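Local coordinates for rRNA adenine N-6-methyltransferase (Saccharopolyspora erythraea, PDB 6NVM), which dimethylates the N6 of adenosine 2085 in 23S rRNA using S-adenosyl-L-methionine, which reduces ribosome affinity for macrolide, lincosamide and streptogramin B antibiotics, at residues L72-A77 / D90-V95; T96-D101 / A123-A128; F135-A140 / A162-Q167. All blocks are in the same frame, centred on the assembly; numbering follows the deposited sequence.

Contact 1. Residues L72-A77 / D90-V95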
ATOM      1  N   LEU A  72      -3.910   1.588 -19.689  1.00 28.30           N
ATOM      2  CA  LEU A  72      -3.432   0.921 -18.479  1.00 25.93           C
ATOM      3  C   LEU A  72      -4.393  -0.178 -18.045  1.00 30.17           C
ATOM      4  O   LEU A  72      -5.560   0.121 -17.750  1.00 28.67           O
ATOM      5  CB  LEU A  72      -3.264   1.942 -17.357  1.00 29.63           C
ATOM      6  CG  LEU A  72      -2.635   1.440 -16.058  1.00 28.77           C
ATOM      7  CD1 LEU A  72      -1.170   1.130 -16.273  1.00 30.98           C
ATOM      8  CD2 LEU A  72      -2.819   2.467 -14.956  1.00 32.31           C
ATOM      9  N   PRO A  73      -3.964  -1.436 -17.941  1.00 27.90           N
ATOM     10  CA  PRO A  73      -4.857  -2.479 -17.429  1.00 27.16           C
ATOM     11  C   PRO A  73      -4.927  -2.474 -15.906  1.00 27.76           C
ATOM     12  O   PRO A  73      -4.025  -2.005 -15.212  1.00 28.25           O
ATOM     13  CB  PRO A  73      -4.213  -3.768 -17.951  1.00 29.69           C
ATOM     14  CG  PRO A  73      -2.750  -3.452 -17.973  1.00 31.40           C
ATOM     15  CD  PRO A  73      -2.654  -1.986 -18.339  1.00 29.11           C
ATOM     16  N   VAL A  74      -6.036  -3.008 -15.394  1.00 26.11           N
ATOM     17  CA  VAL A  74      -6.313  -3.059 -13.965  1.00 27.34           C
ATOM     18  C   VAL A  74      -6.540  -4.506 -13.557  1.00 25.97           C
ATOM     19  O   VAL A  74      -7.210  -5.262 -14.269  1.00 27.69           O
ATOM     20  CB  VAL A  74      -7.547  -2.203 -13.600  1.00 29.32           C
ATOM     21  CG1 VAL A  74      -7.894  -2.346 -12.111  1.00 32.85           C
ATOM     22  CG2 VAL A  74      -7.308  -0.749 -13.961  1.00 30.52           C
ATOM     23  N   LEU A  75      -5.984  -4.888 -12.411  1.00 25.10           N
ATOM     24  CA  LEU A  75      -6.356  -6.124 -11.736  1.00 23.89           C
ATOM     25  C   LEU A  75      -7.184  -5.776 -10.506  1.00 25.36           C
ATOM     26  O   LEU A  75      -6.847  -4.843  -9.769  1.00 28.77           O
ATOM     27  CB  LEU A  75      -5.122  -6.942 -11.333  1.00 25.48           C
ATOM     28  CG  LEU A  75      -4.567  -7.887 -12.399  1.00 30.18           C
ATOM     29  CD1 LEU A  75      -4.122  -7.129 -13.632  1.00 33.12           C
ATOM     30  CD2 LEU A  75      -3.411  -8.710 -11.828  1.00 31.71           C
ATOM     31  N   GLU A  76      -8.276  -6.515 -10.293  1.00 25.07           N
ATOM     32  CA  GLU A  76      -9.173  -6.256  -9.176  1.00 25.86           C
ATOM     33  C   GLU A  76      -9.362  -7.511  -8.338  1.00 25.56           C
ATOM     34  O   GLU A  76      -9.512  -8.613  -8.872  1.00 28.04           O
ATOM     35  CB  GLU A  76     -10.553  -5.750  -9.647  1.00 26.24           C
ATOM     36  CG  GLU A  76     -11.489  -5.418  -8.488  1.00 28.17           C
ATOM     37  CD  GLU A  76     -12.901  -5.075  -8.929  1.00 31.81           C
ATOM     38  OE1 GLU A  76     -13.306  -5.499 -10.031  1.00 31.67           O
ATOM     39  OE2 GLU A  76     -13.603  -4.376  -8.166  1.00 29.83           O
ATOM     40  N   ALA A  77      -9.375  -7.327  -7.021  1.00 27.90           N
ATOM     41  CA  ALA A  77      -9.670  -8.391  -6.074  1.00 29.64           C
ATOM     42  C   ALA A  77     -10.813  -7.948  -5.174  1.00 30.30           C
ATOM     43  O   ALA A  77     -11.004  -6.751  -4.931  1.00 32.24           O
ATOM     44  CB  ALA A  77      -8.432  -8.751  -5.229  1.00 32.83           C
ATOM     45  N   ASP A  90     -14.700   1.693 -17.269  1.00 29.47           N
ATOM     46  CA  ASP A  90     -14.953   2.918 -18.019  1.00 30.73           C
ATOM     47  C   ASP A  90     -13.692   3.744 -18.243  1.00 34.41           C
ATOM     48  O   ASP A  90     -13.660   4.569 -19.165  1.00 35.81           O
ATOM     49  CB  ASP A  90     -15.966   3.796 -17.284  1.00 33.39           C
ATOM     50  CG  ASP A  90     -17.392   3.308 -17.429  1.00 40.14           C
ATOM     51  OD1 ASP A  90     -17.658   2.482 -18.323  1.00 41.69           O
ATOM     52  OD2 ASP A  90     -18.250   3.779 -16.648  1.00 42.05           O
ATOM     53  N   ARG A  91     -12.671   3.566 -17.410  1.00 27.57           N
ATOM     54  CA  ARG A  91     -11.500   4.429 -17.415  1.00 29.18           C
ATOM     55  C   ARG A  91     -10.222   3.730 -17.852  1.00 30.81           C
ATOM     56  O   ARG A  91      -9.331   4.390 -18.391  1.00 32.69           O
ATOM     57  CB  ARG A  91     -11.285   5.017 -16.012  1.00 30.52           C
ATOM     58  CG  ARG A  91     -12.448   5.874 -15.503  1.00 33.26           C
ATOM     59  CD  ARG A  91     -12.371   6.077 -13.989  1.00 37.37           C
ATOM     60  NE  ARG A  91     -13.294   7.111 -13.514  1.00 38.80           N
ATOM     61  CZ  ARG A  91     -14.597   6.931 -13.308  1.00 40.81           C
ATOM     62  NH1 ARG A  91     -15.164   5.754 -13.542  1.00 36.68           N
ATOM     63  NH2 ARG A  91     -15.344   7.938 -12.873  1.00 43.75           N
ATOM     64  N   ALA A  92     -10.110   2.423 -17.633  1.00 29.83           N
ATOM     65  CA  ALA A  92      -8.891   1.669 -17.893  1.00 31.52           C
ATOM     66  C   ALA A  92      -8.997   0.900 -19.206  1.00 30.75           C
ATOM     67  O   ALA A  92     -10.072   0.747 -19.791  1.00 30.97           O
ATOM     68  CB  ALA A  92      -8.612   0.698 -16.740  1.00 31.24           C
ATOM     69  N   ARG A  93      -7.849   0.402 -19.667  1.00 29.50           N
ATOM     70  CA  ARG A  93      -7.834  -0.404 -20.884  1.00 29.19           C
ATOM     71  C   ARG A  93      -8.719  -1.632 -20.729  1.00 31.09           C
ATOM     72  O   ARG A  93      -9.461  -1.998 -21.650  1.00 29.35           O
ATOM     73  CB  ARG A  93      -6.403  -0.826 -21.216  1.00 28.27           C
ATOM     74  CG  ARG A  93      -6.242  -1.414 -22.617  1.00 32.87           C
ATOM     75  CD  ARG A  93      -4.812  -1.869 -22.863  1.00 36.79           C
ATOM     76  NE  ARG A  93      -4.515  -3.140 -22.209  1.00 38.50           N
ATOM     77  CZ  ARG A  93      -3.292  -3.555 -21.888  1.00 38.08           C
ATOM     78  NH1 ARG A  93      -2.236  -2.798 -22.143  1.00 39.43           N
ATOM     79  NH2 ARG A  93      -3.126  -4.734 -21.309  1.00 36.21           N
ATOM     80  N   GLN A  94      -8.638  -2.285 -19.575  1.00 28.84           N
ATOM     81  CA  GLN A  94      -9.366  -3.512 -19.290  1.00 30.86           C
ATOM     82  C   GLN A  94      -9.250  -3.784 -17.800  1.00 25.54           C
ATOM     83  O   GLN A  94      -8.359  -3.259 -17.121  1.00 26.20           O
ATOM     84  CB  GLN A  94      -8.822  -4.693 -20.099  1.00 35.75           C
ATOM     85  CG  GLN A  94      -7.359  -4.981 -19.834  1.00 39.34           C
ATOM     86  CD  GLN A  94      -6.789  -6.016 -20.775  1.00 46.28           C
ATOM     87  OE1 GLN A  94      -5.951  -5.707 -21.623  1.00 48.93           O
ATOM     88  NE2 GLN A  94      -7.240  -7.256 -20.632  1.00 48.99           N
ATOM     89  N   VAL A  95     -10.169  -4.600 -17.296  1.00 25.98           N
ATOM     90  CA  VAL A  95     -10.170  -5.010 -15.900  1.00 26.47           C
ATOM     91  C   VAL A  95     -10.194  -6.528 -15.853  1.00 28.14           C
ATOM     92  O   VAL A  95     -11.024  -7.166 -16.515  1.00 28.00           O
ATOM     93  CB  VAL A  95     -11.370  -4.435 -15.123  1.00 26.91           C
ATOM     94  CG1 VAL A  95     -11.303  -4.861 -13.654  1.00 28.29           C
ATOM     95  CG2 VAL A  95     -11.422  -2.922 -15.254  1.00 29.64           C
TER

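Contact 2. Residues T96-D101 / A123-A128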
ATOM      1  N   THR A  96      -9.283  -7.100 -15.080  1.00 26.42           N
ATOM      2  CA  THR A  96      -9.285  -8.524 -14.772  1.00 27.26           C
ATOM      3  C   THR A  96      -9.665  -8.639 -13.304  1.00 27.06           C
ATOM      4  O   THR A  96      -8.898  -8.229 -12.426  1.00 25.34           O
ATOM      5  CB  THR A  96      -7.926  -9.153 -15.064  1.00 29.00           C
ATOM      6  OG1 THR A  96      -7.559  -8.870 -16.416  1.00 30.28           O
ATOM      7  CG2 THR A  96      -7.980 -10.656 -14.863  1.00 28.40           C
ATOM      8  N   SER A  97     -10.827  -9.231 -13.047  0.51 26.71           N
ATOM      9  CA  SER A  97     -11.453  -9.243 -11.731  0.51 27.61           C
ATOM     10  C   SER A  97     -11.441 -10.665 -11.183  0.51 27.85           C
ATOM     11  O   SER A  97     -11.988 -11.578 -11.810  0.51 28.24           O
ATOM     12  CB  SER A  97     -12.884  -8.711 -11.830  0.51 29.22           C
ATOM     13  OG  SER A  97     -13.506  -8.660 -10.568  0.51 30.96           O
ATOM     14  N   TYR A  98     -10.836 -10.847 -10.011  1.00 25.78           N
ATOM     15  CA  TYR A  98     -10.674 -12.162  -9.412  1.00 26.70           C
ATOM     16  C   TYR A  98     -11.789 -12.457  -8.419  1.00 29.30           C
ATOM     17  O   TYR A  98     -12.029 -11.681  -7.489  1.00 32.09           O
ATOM     18  CB  TYR A  98      -9.311 -12.262  -8.722  1.00 26.74           C
ATOM     19  CG  TYR A  98      -8.195 -12.401  -9.723  1.00 25.95           C
ATOM     20  CD1 TYR A  98      -7.727 -11.295 -10.427  1.00 28.14           C
ATOM     21  CD2 TYR A  98      -7.632 -13.639  -9.995  1.00 30.34           C
ATOM     22  CE1 TYR A  98      -6.725 -11.422 -11.362  1.00 29.16           C
ATOM     23  CE2 TYR A  98      -6.624 -13.775 -10.934  1.00 31.02           C
ATOM     24  CZ  TYR A  98      -6.175 -12.662 -11.610  1.00 30.07           C
ATOM     25  OH  TYR A  98      -5.173 -12.778 -12.542  1.00 32.83           O
ATOM     26  N   GLU A  99     -12.455 -13.593  -8.609  1.00 26.92           N
ATOM     27  CA  GLU A  99     -13.474 -14.069  -7.683  1.00 29.79           C
ATOM     28  C   GLU A  99     -13.198 -15.534  -7.382  1.00 31.27           C
ATOM     29  O   GLU A  99     -13.272 -16.379  -8.278  1.00 28.62           O
ATOM     30  CB  GLU A  99     -14.875 -13.881  -8.269  1.00 29.86           C
ATOM     31  CG  GLU A  99     -15.978 -14.521  -7.446  1.00 33.63           C
ATOM     32  CD  GLU A  99     -15.881 -14.152  -5.983  1.00 38.44           C
ATOM     33  OE1 GLU A  99     -15.944 -12.942  -5.672  1.00 38.80           O
ATOM     34  OE2 GLU A  99     -15.722 -15.063  -5.145  1.00 36.80           O
ATOM     35  N   ILE A 100     -12.877 -15.836  -6.121  1.00 31.90           N
ATOM     36  CA  ILE A 100     -12.436 -17.185  -5.782  1.00 28.65           C
ATOM     37  C   ILE A 100     -13.598 -18.175  -5.783  1.00 28.74           C
ATOM     38  O   ILE A 100     -13.396 -19.371  -6.031  1.00 28.86           O
ATOM     39  CB  ILE A 100     -11.711 -17.171  -4.420  1.00 31.59           C
ATOM     40  CG1 ILE A 100     -10.954 -18.481  -4.206  1.00 36.54           C
ATOM     41  CG2 ILE A 100     -12.703 -16.931  -3.289  1.00 32.39           C
ATOM     42  CD1 ILE A 100     -10.034 -18.471  -2.986  1.00 39.85           C
ATOM     43  N   ASP A 101     -14.818 -17.717  -5.501  1.00 27.43           N
ATOM     44  CA  ASP A 101     -15.968 -18.622  -5.393  1.00 29.20           C
ATOM     45  C   ASP A 101     -16.530 -18.930  -6.780  1.00 29.36           C
ATOM     46  O   ASP A 101     -16.936 -18.003  -7.494  1.00 28.95           O
ATOM     47  CB  ASP A 101     -17.049 -18.008  -4.511  1.00 36.56           C
ATOM     48  CG  ASP A 101     -18.204 -18.964  -4.245  1.00 45.68           C
ATOM     49  OD1 ASP A 101     -19.028 -19.186  -5.151  1.00 46.34           O
ATOM     50  OD2 ASP A 101     -18.273 -19.517  -3.129  1.00 51.51           O
ATOM     51  N   ALA A 123     -10.415 -17.561  -9.454  1.00 25.94           N
ATOM     52  CA  ALA A 123      -9.158 -17.970  -8.843  1.00 28.44           C
ATOM     53  C   ALA A 123      -8.895 -17.118  -7.615  1.00 26.61           C
ATOM     54  O   ALA A 123      -9.478 -16.045  -7.441  1.00 28.18           O
ATOM     55  CB  ALA A 123      -7.983 -17.841  -9.821  1.00 30.68           C
ATOM     56  N   ASP A 124      -7.987 -17.617  -6.782  1.00 25.86           N
ATOM     57  CA  ASP A 124      -7.465 -16.892  -5.631  1.00 26.66           C
ATOM     58  C   ASP A 124      -6.446 -15.857  -6.098  1.00 28.79           C
ATOM     59  O   ASP A 124      -5.393 -16.212  -6.643  1.00 30.08           O
ATOM     60  CB  ASP A 124      -6.831 -17.891  -4.665  1.00 30.43           C
ATOM     61  CG  ASP A 124      -6.324 -17.259  -3.380  1.00 31.15           C
ATOM     62  OD1 ASP A 124      -6.282 -16.018  -3.256  1.00 28.56           O
ATOM     63  OD2 ASP A 124      -5.946 -18.042  -2.483  1.00 31.84           O
ATOM     64  N   PHE A 125      -6.748 -14.575  -5.869  1.00 27.31           N
ATOM     65  CA  PHE A 125      -5.851 -13.518  -6.319  1.00 25.87           C
ATOM     66  C   PHE A 125      -4.456 -13.665  -5.730  1.00 27.14           C
ATOM     67  O   PHE A 125      -3.471 -13.254  -6.358  1.00 27.26           O
ATOM     68  CB  PHE A 125      -6.407 -12.143  -5.949  1.00 27.23           C
ATOM     69  CG  PHE A 125      -5.493 -11.018  -6.336  1.00 26.02           C
ATOM     70  CD1 PHE A 125      -5.425 -10.589  -7.649  1.00 29.01           C
ATOM     71  CD2 PHE A 125      -4.663 -10.427  -5.403  1.00 29.34           C
ATOM     72  CE1 PHE A 125      -4.559  -9.571  -8.024  1.00 30.17           C
ATOM     73  CE2 PHE A 125      -3.802  -9.399  -5.772  1.00 26.34           C
ATOM     74  CZ  PHE A 125      -3.747  -8.980  -7.077  1.00 28.25           C
ATOM     75  N   LEU A 126      -4.348 -14.227  -4.529  1.00 27.57           N
ATOM     76  CA  LEU A 126      -3.064 -14.221  -3.837  1.00 28.92           C
ATOM     77  C   LEU A 126      -2.022 -15.098  -4.516  1.00 31.59           C
ATOM     78  O   LEU A 126      -0.826 -14.915  -4.265  1.00 33.65           O
ATOM     79  CB  LEU A 126      -3.259 -14.650  -2.384  1.00 31.32           C
ATOM     80  CG  LEU A 126      -3.739 -13.532  -1.455  1.00 31.04           C
ATOM     81  CD1 LEU A 126      -4.061 -14.090  -0.068  1.00 32.16           C
ATOM     82  CD2 LEU A 126      -2.695 -12.422  -1.347  1.00 29.36           C
ATOM     83  N   THR A 127      -2.438 -16.038  -5.363  1.00 29.65           N
ATOM     84  CA  THR A 127      -1.510 -16.866  -6.124  1.00 32.76           C
ATOM     85  C   THR A 127      -1.409 -16.435  -7.583  1.00 35.18           C
ATOM     86  O   THR A 127      -0.771 -17.131  -8.382  1.00 36.66           O
ATOM     87  CB  THR A 127      -1.921 -18.340  -6.055  1.00 34.28           C
ATOM     88  OG1 THR A 127      -3.206 -18.516  -6.672  1.00 32.14           O
ATOM     89  CG2 THR A 127      -1.978 -18.816  -4.614  1.00 38.66           C
ATOM     90  N   ALA A 128      -2.020 -15.309  -7.947  1.00 33.30           N
ATOM     91  CA  ALA A 128      -1.940 -14.799  -9.307  1.00 30.95           C
ATOM     92  C   ALA A 128      -0.593 -14.118  -9.555  1.00 32.93           C
ATOM     93  O   ALA A 128       0.009 -13.533  -8.654  1.00 31.14           O
ATOM     94  CB  ALA A 128      -3.076 -13.814  -9.574  1.00 33.98           C
TER

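Contact 3. Residues F135-A140 / A162-Q167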
ATOM      1  N   PHE A 135       0.605  -1.709 -14.771  1.00 28.96           N
ATOM      2  CA  PHE A 135      -0.781  -1.995 -14.427  1.00 29.17           C
ATOM      3  C   PHE A 135      -1.094  -1.334 -13.096  1.00 28.09           C
ATOM      4  O   PHE A 135      -0.203  -0.858 -12.388  1.00 28.68           O
ATOM      5  CB  PHE A 135      -1.042  -3.503 -14.356  1.00 28.17           C
ATOM      6  CG  PHE A 135      -0.495  -4.151 -13.111  1.00 25.85           C
ATOM      7  CD1 PHE A 135       0.855  -4.422 -12.998  1.00 28.04           C
ATOM      8  CD2 PHE A 135      -1.335  -4.482 -12.055  1.00 23.65           C
ATOM      9  CE1 PHE A 135       1.372  -5.015 -11.844  1.00 27.75           C
ATOM     10  CE2 PHE A 135      -0.827  -5.077 -10.899  1.00 26.14           C
ATOM     11  CZ  PHE A 135       0.531  -5.340 -10.802  1.00 26.55           C
ATOM     12  N   ALA A 136      -2.383  -1.307 -12.771  1.00 25.67           N
ATOM     13  CA  ALA A 136      -2.862  -0.834 -11.487  1.00 25.38           C
ATOM     14  C   ALA A 136      -3.657  -1.937 -10.807  1.00 25.02           C
ATOM     15  O   ALA A 136      -4.302  -2.755 -11.467  1.00 23.48           O
ATOM     16  CB  ALA A 136      -3.735   0.417 -11.644  1.00 26.32           C
ATOM     17  N   PHE A 137      -3.593  -1.961  -9.477  1.00 25.97           N
ATOM     18  CA  PHE A 137      -4.400  -2.862  -8.669  1.00 23.97           C
ATOM     19  C   PHE A 137      -5.450  -2.059  -7.923  1.00 25.86           C
ATOM     20  O   PHE A 137      -5.154  -0.987  -7.391  1.00 26.16           O
ATOM     21  CB  PHE A 137      -3.546  -3.633  -7.654  1.00 24.33           C
ATOM     22  CG  PHE A 137      -4.361  -4.399  -6.661  1.00 23.96           C
ATOM     23  CD1 PHE A 137      -4.869  -5.647  -6.983  1.00 26.70           C
ATOM     24  CD2 PHE A 137      -4.652  -3.867  -5.422  1.00 28.80           C
ATOM     25  CE1 PHE A 137      -5.632  -6.360  -6.081  1.00 29.87           C
ATOM     26  CE2 PHE A 137      -5.417  -4.582  -4.506  1.00 33.81           C
ATOM     27  CZ  PHE A 137      -5.904  -5.830  -4.841  1.00 31.46           C
ATOM     28  N   VAL A 138      -6.674  -2.582  -7.889  1.00 27.06           N
ATOM     29  CA  VAL A 138      -7.751  -2.029  -7.072  1.00 26.75           C
ATOM     30  C   VAL A 138      -8.396  -3.177  -6.316  1.00 29.77           C
ATOM     31  O   VAL A 138      -8.631  -4.246  -6.888  1.00 31.74           O
ATOM     32  CB  VAL A 138      -8.802  -1.291  -7.930  1.00 26.89           C
ATOM     33  CG1 VAL A 138      -9.927  -0.762  -7.059  1.00 29.57           C
ATOM     34  CG2 VAL A 138      -8.161  -0.160  -8.700  1.00 28.49           C
ATOM     35  N   GLY A 139      -8.704  -2.975  -5.040  1.00 28.06           N
ATOM     36  CA  GLY A 139      -9.262  -4.073  -4.273  1.00 32.69           C
ATOM     37  C   GLY A 139      -9.984  -3.629  -3.025  1.00 35.25           C
ATOM     38  O   GLY A 139      -9.601  -2.654  -2.369  1.00 30.80           O
ATOM     39  N   ALA A 140     -11.047  -4.364  -2.704  1.00 36.86           N
ATOM     40  CA  ALA A 140     -11.683  -4.334  -1.390  1.00 38.94           C
ATOM     41  C   ALA A 140     -11.225  -5.589  -0.665  1.00 40.10           C
ATOM     42  O   ALA A 140     -11.563  -6.703  -1.071  1.00 41.43           O
ATOM     43  CB  ALA A 140     -13.206  -4.287  -1.507  1.00 42.42           C
ATOM     44  N   ALA A 162      -1.669   1.034  -6.384  1.00 26.10           N
ATOM     45  CA  ALA A 162      -2.536   0.059  -5.743  1.00 26.22           C
ATOM     46  C   ALA A 162      -3.494   0.837  -4.858  1.00 30.60           C
ATOM     47  O   ALA A 162      -3.058   1.561  -3.957  1.00 32.83           O
ATOM     48  CB  ALA A 162      -1.744  -0.961  -4.924  1.00 29.39           C
ATOM     49  N   THR A 163      -4.786   0.710  -5.133  1.00 25.01           N
ATOM     50  CA  THR A 163      -5.829   1.411  -4.400  1.00 25.13           C
ATOM     51  C   THR A 163      -6.641   0.360  -3.661  1.00 29.82           C
ATOM     52  O   THR A 163      -7.176  -0.563  -4.286  1.00 29.88           O
ATOM     53  CB  THR A 163      -6.704   2.227  -5.351  1.00 29.00           C
ATOM     54  OG1 THR A 163      -5.883   3.167  -6.054  1.00 29.79           O
ATOM     55  CG2 THR A 163      -7.783   2.987  -4.592  1.00 28.75           C
ATOM     56  N   MET A 164      -6.742   0.503  -2.343  0.65 30.22           N
ATOM     57  CA  MET A 164      -7.299  -0.549  -1.508  0.65 32.61           C
ATOM     58  C   MET A 164      -8.256   0.036  -0.486  0.65 33.23           C
ATOM     59  O   MET A 164      -7.986   1.090   0.100  0.65 32.87           O
ATOM     60  CB  MET A 164      -6.190  -1.319  -0.781  0.65 34.69           C
ATOM     61  CG  MET A 164      -5.357  -2.186  -1.694  0.65 37.08           C
ATOM     62  SD  MET A 164      -3.855  -2.771  -0.888  0.65 38.78           S
ATOM     63  CE  MET A 164      -2.869  -1.277  -0.879  0.65 36.90           C
ATOM     64  N   VAL A 165      -9.369  -0.662  -0.279  1.00 30.48           N
ATOM     65  CA  VAL A 165     -10.271  -0.410   0.835  1.00 30.64           C
ATOM     66  C   VAL A 165      -9.895  -1.407   1.922  1.00 31.24           C
ATOM     67  O   VAL A 165      -9.963  -2.624   1.703  1.00 31.10           O
ATOM     68  CB  VAL A 165     -11.742  -0.567   0.423  1.00 31.86           C
ATOM     69  CG1 VAL A 165     -12.659  -0.328   1.618  1.00 33.12           C
ATOM     70  CG2 VAL A 165     -12.073   0.373  -0.712  1.00 31.53           C
ATOM     71  N   THR A 166      -9.473  -0.898   3.076  1.00 33.06           N
ATOM     72  CA  THR A 166      -9.036  -1.721   4.198  1.00 34.07           C
ATOM     73  C   THR A 166      -9.745  -1.259   5.464  1.00 34.79           C
ATOM     74  O   THR A 166     -10.474  -0.267   5.468  1.00 35.81           O
ATOM     75  CB  THR A 166      -7.515  -1.642   4.393  1.00 30.58           C
ATOM     76  OG1 THR A 166      -7.157  -0.346   4.896  1.00 33.26           O
ATOM     77  CG2 THR A 166      -6.786  -1.888   3.079  1.00 28.58           C
ATOM     78  N   GLN A 167      -9.515  -1.976   6.558  1.00 37.13           N
ATOM     79  CA  GLN A 167      -9.936  -1.461   7.852  1.00 40.69           C
ATOM     80  C   GLN A 167      -9.236  -0.135   8.121  1.00 36.56           C
ATOM     81  O   GLN A 167      -8.118   0.108   7.656  1.00 35.26           O
ATOM     82  CB  GLN A 167      -9.629  -2.463   8.966  1.00 51.67           C
ATOM     83  CG  GLN A 167     -10.539  -3.678   8.961  1.00 63.18           C
ATOM     84  CD  GLN A 167     -10.396  -4.523  10.213  1.00 74.44           C
ATOM     85  OE1 GLN A 167      -9.474  -4.330  11.007  1.00 77.70           O
ATOM     86  NE2 GLN A 167     -11.315  -5.462  10.398  1.00 78.56           N
TER
HETATM   87  O   HOH W   1      -4.938   1.747  -8.215  0.78 23.78           O

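Contact 1. Residues L72-A77 / D90-V95
Val74 N donates to Gln94 O (2.9 Å), and Arg93 N donates to Leu72 O (3.0 Å). These two backbone bonds join parallel strands 73-77 and 94-98, the ends of a beta-alpha-beta unit whose connecting helix is 83-89. Arg93 bends at chi3 (77°), which brings NE to its own neighbour. Arg93 NE and NH2 both donate to Gln94 OE1, each at 3.0 Å. The oxygen lies in the guanidinium plane; NE meets it on a lone pair, while NH2 stands above the amide plane. NH2 also forms a salt bridge with Glu133. The arginine runs side by side with Pro73, whose CG lies over one guanidinium face, 3.6 Å from Arg93 NH2. On the other face of the sheet, Val74 CG2 presses on Ala92 CB at 3.4 Å, a tight carbon contact. Further along, Glu76 CB approaches Val95 CG1 at 4.2 Å, and helix 83-89 packs on Val95. Glu76 OE1 is hydrogen-bonded to Thr85 OG1 and Ser97 OG. Gln94 OE1 thus holds the guanidinium edge through NE and NH2, and Glu133 gives NH2 a second, charged partner. With Pro73 over one face, the charge is paired while carbon packs against the flat group.

Contact 2. Residues T96-D101 / A123-A128
Phe125 drives its ring edge against the face of Tyr98 in a T-shaped stack. The contact lies at the cofactor end of a Rossmann-like class I methyltransferase fold, where strand 94-98 runs out and the loop after strand 118-121 passes beside it. The Tyr98 ring sits in the hollow between Phe125, Ala123 and Ala128. The main bump is Phe125 CD1, over the Tyr98 ring near its rim, 3.7 Å from Tyr98 CD1. The ring planes stand at 76°. Phe125 CG stands anti to the backbone N (chi1 178°). Ala123 O sits at the edge of the Tyr98 ring, near its plane, 4.0 Å from Tyr98 CD2. Ala128 CB, a smaller bump, rests obliquely by the phenol end, 3.8 Å from Tyr98 OH. A second patch forms where Ile100 and Asp124 run side by side, with Ile100 CD1 against Asp124 CB at 3.7 Å. Between the two patches the backbones meet through one weak bond, Ala123 N to Glu99 O. Glu99 and Asp124 are both predicted to bind S-adenosyl-L-methionine. In this superfamily an acidic residue at the end of the strand corresponding to 94-98, here probably Glu99, commonly holds the cofactor ribose. Each carboxylate accepts a nearby backbone N-H. Asp124 OD1 accepts from Leu126 N in an Asx turn, met from above the carboxylate plane. Glu99 OE2 takes Asp101 N at 2.8 Å on its anti lone pair.

Contact 3. Residues F135-A140 / A162-Q167
Phe137 lays the edge of its ring against Ala162 and Met164 of the neighbouring strand. Its CB leaves the sheet on the same face as those two side chains. CG is anti to the backbone N (chi1 171°). From there the ring has two flanks. On one, CD2 lies 4.1 Å from Ala162 CB, and CE2 meets Met164 CG at 3.7 Å. Met164 CG lies in the ring plane, and the two side chains cross at about a right angle. On the other flank, CE1 packs against Phe125 CZ. At the tip, Phe137 CZ lies 3.8 Å from Gly139 CA, beside a residue with no side chain. Helix 146-155 packs on this face through Ile149 and Cys153. It is the connection of the beta-alpha-beta crossover between strands 135-140 and 159-167, in the Rossmann-like sheet of the methyltransferase. The strands run parallel, 2° apart in direction. Thr163 N donates to Phe137 O at 2.8 Å. Gly139 N donates to Thr163 O, and Val165 N to Gly139 O. Phe137 O also accepts from a water at 2.9 Å. That water is 2.8 Å from Thr163 OG1, so it bridges the strands. Val138, Thr163 and Val165 occupy the opposite face, against Ile62 of helix 56-65. Strand 135-140 ends at Ala140, a predicted S-adenosyl-L-methionine binding residue. Just beyond it comes family motif IV with Tyr143, an aromatic position that in related N6-adenine methyltransferases stacks on the target base. Ala140 CB makes a loose apolar contact with Val165 CB.

The three contacts follow one another along the chain and span one mixed sheet. Contact 1 pairs strands 94-98 and 73-77, and contact 3 pairs 135-140 and 159-167. Strands 73-77 and 135-140 are themselves neighbours: Leu75 N to Ala136 O and Leu75 O to Val138 N, both 2.9 Å, are probable hydrogen bonds. Contact 2 continues strand 94-98 beyond contact 1. The centres of contacts 1 and 2 lie about 15 Å apart. Contact 3 is centred about 12 Å from contact 1. Phe125 of contact 2 also packs on Ala77. The ends of strands 94-98 and 135-140 and the loop after strand 118-121 bring Glu99, Asp124 and Ala140, all predicted cofactor-binding residues, to the same end of the sheet.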